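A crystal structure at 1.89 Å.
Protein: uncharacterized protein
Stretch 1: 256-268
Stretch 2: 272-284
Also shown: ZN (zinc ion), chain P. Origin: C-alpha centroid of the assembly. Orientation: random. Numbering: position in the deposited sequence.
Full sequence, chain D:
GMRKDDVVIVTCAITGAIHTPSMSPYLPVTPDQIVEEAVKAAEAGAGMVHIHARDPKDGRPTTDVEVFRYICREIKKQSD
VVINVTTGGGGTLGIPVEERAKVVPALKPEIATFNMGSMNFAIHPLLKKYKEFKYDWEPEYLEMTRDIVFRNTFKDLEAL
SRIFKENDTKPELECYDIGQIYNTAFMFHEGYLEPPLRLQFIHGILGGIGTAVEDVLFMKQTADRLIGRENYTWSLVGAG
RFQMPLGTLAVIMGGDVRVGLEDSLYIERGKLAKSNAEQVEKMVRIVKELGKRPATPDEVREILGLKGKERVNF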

# COMPACT_ATOMS: atom_id res chain seq x y z
N ASP D 256 8.61 12.64 -13.40
CA ASP D 256 8.85 14.02 -13.75
C ASP D 256 8.03 14.92 -12.84
O ASP D 256 7.14 14.46 -12.11
CB ASP D 256 8.54 14.25 -15.23
CG ASP D 256 9.45 13.45 -16.15
OD1 ASP D 256 10.65 13.38 -15.87
OD2 ASP D 256 8.95 12.86 -17.14
N VAL D 257 8.34 16.20 -12.87
CA VAL D 257 7.78 17.15 -11.95
C VAL D 257 7.30 18.44 -12.66
O VAL D 257 7.90 18.90 -13.64
CB VAL D 257 8.77 17.46 -10.85
CG1 VAL D 257 10.12 18.02 -11.45
CG2 VAL D 257 8.16 18.44 -9.85
N ARG D 258 6.20 18.98 -12.14
CA ARG D 258 5.65 20.26 -12.57
C ARG D 258 5.61 21.18 -11.37
O ARG D 258 5.25 20.74 -10.24
CB ARG D 258 4.23 20.09 -13.12
CG ARG D 258 3.52 21.38 -13.45
CD ARG D 258 2.26 21.16 -14.28
NE ARG D 258 1.09 21.78 -13.68
CZ ARG D 258 -0.11 21.80 -14.23
NH1 ARG D 258 -0.34 21.29 -15.45
NH2 ARG D 258 -1.10 22.37 -13.58
N VAL D 259 6.02 22.43 -11.62
CA VAL D 259 5.99 23.49 -10.63
C VAL D 259 5.30 24.68 -11.33
O VAL D 259 4.77 24.54 -12.44
CB VAL D 259 7.41 23.85 -10.13
CG1 VAL D 259 8.04 22.66 -9.43
CG2 VAL D 259 8.34 24.38 -11.29
N GLY D 260 5.24 25.83 -10.69
CA GLY D 260 4.71 27.00 -11.38
C GLY D 260 3.60 27.66 -10.59
O GLY D 260 2.97 27.01 -9.73
N LEU D 261 3.41 28.94 -10.89
CA LEU D 261 2.44 29.81 -10.20
C LEU D 261 1.02 29.39 -10.47
O LEU D 261 0.14 29.73 -9.72
CB LEU D 261 2.63 31.29 -10.57
CG LEU D 261 3.98 31.94 -10.24
CD1 LEU D 261 3.93 33.46 -10.43
CD2 LEU D 261 4.37 31.64 -8.87
N GLU D 262 0.79 28.63 -11.54
CA GLU D 262 -0.52 28.02 -11.69
C GLU D 262 -0.96 27.14 -10.49
O GLU D 262 -2.16 27.14 -10.15
CB GLU D 262 -0.58 27.23 -12.99
CG GLU D 262 -1.71 26.21 -13.04
CD GLU D 262 -1.96 25.72 -14.47
OE1 GLU D 262 -1.27 26.14 -15.44
OE2 GLU D 262 -2.88 24.92 -14.57
N ASP D 263 -0.02 26.38 -9.90
CA ASP D 263 -0.31 25.36 -8.89
C ASP D 263 -0.04 25.84 -7.46
O ASP D 263 -0.67 25.36 -6.50
CB ASP D 263 0.56 24.11 -9.16
CG ASP D 263 0.41 23.57 -10.59
OD1 ASP D 263 -0.72 23.59 -11.09
OD2 ASP D 263 1.41 23.12 -11.20
N SER D 264 0.90 26.77 -7.30
CA SER D 264 1.17 27.37 -5.97
C SER D 264 1.69 28.79 -6.11
O SER D 264 2.57 29.06 -6.95
CB SER D 264 2.21 26.56 -5.23
OG SER D 264 2.64 27.18 -4.02
N LEU D 265 1.20 29.68 -5.26
CA LEU D 265 1.66 31.07 -5.29
C LEU D 265 2.90 31.27 -4.41
O LEU D 265 3.43 32.37 -4.37
CB LEU D 265 0.54 32.00 -4.84
CG LEU D 265 -0.71 32.05 -5.71
CD1 LEU D 265 -1.82 32.93 -5.09
CD2 LEU D 265 -0.39 32.52 -7.13
N TYR D 266 3.36 30.21 -3.74
CA TYR D 266 4.38 30.35 -2.68
C TYR D 266 5.72 29.74 -3.08
O TYR D 266 5.78 28.81 -3.90
CB TYR D 266 3.84 29.75 -1.37
CG TYR D 266 2.67 30.55 -0.85
CD1 TYR D 266 2.86 31.63 -0.01
CD2 TYR D 266 1.37 30.26 -1.24
CE1 TYR D 266 1.81 32.39 0.43
CE2 TYR D 266 0.29 31.02 -0.77
CZ TYR D 266 0.52 32.07 0.04
OH TYR D 266 -0.54 32.84 0.51
N ILE D 267 6.78 30.32 -2.53
CA ILE D 267 8.12 29.74 -2.67
C ILE D 267 8.50 28.99 -1.36
O ILE D 267 9.15 27.93 -1.42
CB ILE D 267 9.19 30.80 -3.05
CG1 ILE D 267 10.50 30.09 -3.43
CG2 ILE D 267 9.36 31.81 -1.91
CD1 ILE D 267 10.40 29.16 -4.73
N GLU D 268 8.08 29.55 -0.23
CA GLU D 268 8.14 28.92 1.10
C GLU D 268 6.86 29.21 1.90
O GLU D 268 6.04 30.06 1.51
CB GLU D 268 9.26 29.51 1.96
CG GLU D 268 10.62 29.63 1.30
CD GLU D 268 11.50 30.69 1.96
OE1 GLU D 268 11.39 30.91 3.21
OE2 GLU D 268 12.29 31.32 1.20
N LEU D 272 5.31 34.57 -0.77
CA LEU D 272 4.88 34.50 -2.16
C LEU D 272 6.11 34.35 -3.03
O LEU D 272 7.14 34.98 -2.79
CB LEU D 272 4.08 35.74 -2.56
CG LEU D 272 2.75 35.90 -1.82
CD1 LEU D 272 2.14 37.26 -2.21
CD2 LEU D 272 1.80 34.73 -2.10
N ALA D 273 6.00 33.44 -3.99
CA ALA D 273 6.96 33.35 -5.09
C ALA D 273 6.91 34.63 -5.95
O ALA D 273 5.84 35.04 -6.36
CB ALA D 273 6.62 32.13 -5.97
N LYS D 274 8.08 35.22 -6.23
CA LYS D 274 8.16 36.43 -7.03
C LYS D 274 8.06 36.15 -8.51
O LYS D 274 7.84 37.07 -9.28
CB LYS D 274 9.46 37.19 -6.73
CG LYS D 274 9.38 38.03 -5.42
CD LYS D 274 10.72 38.80 -5.20
CE LYS D 274 10.64 39.91 -4.17
NZ LYS D 274 9.72 39.59 -3.08
N SER D 275 8.24 34.90 -8.91
CA SER D 275 8.12 34.50 -10.32
C SER D 275 8.07 33.00 -10.44
O SER D 275 8.46 32.25 -9.54
CB SER D 275 9.34 34.96 -11.12
OG SER D 275 10.49 34.31 -10.58
N ASN D 276 7.67 32.57 -11.62
CA ASN D 276 7.76 31.19 -11.99
C ASN D 276 9.20 30.71 -11.94
O ASN D 276 9.47 29.61 -11.42
CB ASN D 276 7.16 31.01 -13.39
CG ASN D 276 5.65 30.88 -13.34
OD1 ASN D 276 5.12 29.81 -13.01
ND2 ASN D 276 4.96 31.97 -13.63
N ALA D 277 10.13 31.56 -12.41
CA ALA D 277 11.53 31.18 -12.49
C ALA D 277 12.05 30.80 -11.12
O ALA D 277 12.82 29.91 -11.00
CB ALA D 277 12.37 32.30 -13.12
N GLU D 278 11.60 31.48 -10.06
CA GLU D 278 12.07 31.17 -8.73
C GLU D 278 11.79 29.72 -8.26
O GLU D 278 12.62 29.09 -7.60
CB GLU D 278 11.45 32.16 -7.73
CG GLU D 278 12.18 32.25 -6.45
CD GLU D 278 11.43 33.09 -5.39
OE1 GLU D 278 10.26 33.47 -5.59
OE2 GLU D 278 12.03 33.34 -4.33
N GLN D 279 10.60 29.23 -8.58
CA GLN D 279 10.21 27.86 -8.27
C GLN D 279 10.95 26.87 -9.18
O GLN D 279 11.37 25.80 -8.73
CB GLN D 279 8.70 27.70 -8.47
CG GLN D 279 7.84 28.38 -7.41
CD GLN D 279 6.34 28.32 -7.72
OE1 GLN D 279 5.94 27.90 -8.81
NE2 GLN D 279 5.52 28.72 -6.76
N VAL D 280 11.09 27.20 -10.46
CA VAL D 280 11.89 26.35 -11.35
C VAL D 280 13.34 26.21 -10.87
O VAL D 280 13.85 25.11 -10.81
CB VAL D 280 11.86 26.84 -12.80
CG1 VAL D 280 12.82 26.00 -13.67
CG2 VAL D 280 10.44 26.81 -13.33
N GLU D 281 13.99 27.32 -10.50
CA GLU D 281 15.36 27.28 -9.98
C GLU D 281 15.48 26.39 -8.76
O GLU D 281 16.43 25.62 -8.65
CB GLU D 281 15.87 28.68 -9.64
CG GLU D 281 15.96 29.53 -10.87
CD GLU D 281 16.10 31.04 -10.62
OE1 GLU D 281 15.94 31.54 -9.48
OE2 GLU D 281 16.41 31.72 -11.61
N LYS D 282 14.51 26.49 -7.85
CA LYS D 282 14.47 25.63 -6.64
C LYS D 282 14.36 24.14 -6.96
O LYS D 282 15.11 23.31 -6.42
CB LYS D 282 13.30 26.04 -5.76
CG LYS D 282 13.17 25.25 -4.45
CD LYS D 282 12.16 25.95 -3.56
CE LYS D 282 12.17 25.44 -2.15
NZ LYS D 282 13.39 25.92 -1.48
N MSE D 283 13.46 23.80 -7.87
CA MSE D 283 13.21 22.41 -8.16
C MSE D 283 14.44 21.86 -8.88
O MSE D 283 14.84 20.73 -8.63
CB MSE D 283 11.94 22.23 -8.98
CG MSE D 283 11.55 20.77 -9.21
SE MSE D 283 11.10 19.87 -7.49
CE MSE D 283 12.18 18.49 -7.79
N VAL D 284 15.08 22.68 -9.73
CA VAL D 284 16.33 22.28 -10.44
C VAL D 284 17.48 22.04 -9.46
O VAL D 284 18.22 21.06 -9.60
CB VAL D 284 16.73 23.26 -11.57
CG1 VAL D 284 18.14 22.94 -12.14
CG2 VAL D 284 15.65 23.22 -12.73
ZN ZN P . -3.53 23.96 -16.36
O HOH W 1 3.12 34.55 -6.27

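Stretch 1 begins as a strand that runs to Val259, leaves it at Gly260, and winds through a loop to Tyr266 and a corner at Ile267. Stretch 2 starts extended at Leu272 and leads into a helix that carries on beyond Val284. The strand and helix axes approach to 9.0 Å and run nearly antiparallel, at 153°. Tyr266 and Leu272 form an antiparallel bridge of the non-hydrogen-bonded type, with their CA atoms 4.2 Å apart. Beside it, Ala273 N donates to Leu265 O at 2.8 Å. A water donates to both Leu265 O and Ala273 O, so it links the two backbones a second time.

Gln279 is the main polar link. Its CB points toward stretch 1, and its amide serves the loop with both ends. NE2 of Gln279 donates to Ser264 O at 3.0 Å and to Tyr266 O at 2.9 Å. Gln279 OE1 accepts a weak bond from Gly260 N at 2.9 Å. A primary amide suits this buried place because it can donate twice and accept as well, without charge. Asn276 adds a well-aligned bond: Asn276 OD1 accepts from Leu261 N at 2.9 Å.

Gly260 sits against both amides. Its phi/psi of 127/157 would jam a CB against the preceding carbonyl oxygen. An ideal CB on Gly260 would also sit only 3.3 Å from Asn276 OD1.

Alternation along the strand sorts the side chains. Val257 and Val259 point toward the helix, while Arg258 points away and pairs with Asp263 and Glu262 within its own stretch. Val257 CG1 meets Met283 CG at 3.8 Å; Met283 is selenomethionine. Val259 CG2 touches Val280 CG2 at 3.8 Å, and Val259 CG1 lies 3.9 Å from Met283 CB. These compact, branched valines pack against the helix side chains without polar groups to satisfy.

Farther along, Leu261 CD2 packs on Ala273 CB at 3.7 Å. Ala273 is small, and Ile267 also comes close, with the CB atoms of Ala273 and Ile267 4.1 Å apart. Ile267 has the largest covered area, 132 Å². Ile267 CD1 reaches Gln279 CG and Lys282 CD, both at 3.8 Å, so the aliphatic part of the lysine joins the apolar contact. Leu272 CD2 lies over one face of the Tyr266 ring, 3.8 Å from the centroid of that ring.

Ser275 caps the helix: Ser275 OG accepts from Glu278 N at 3.1 Å. Together the two stretches bury 863 Å², summed over both sides.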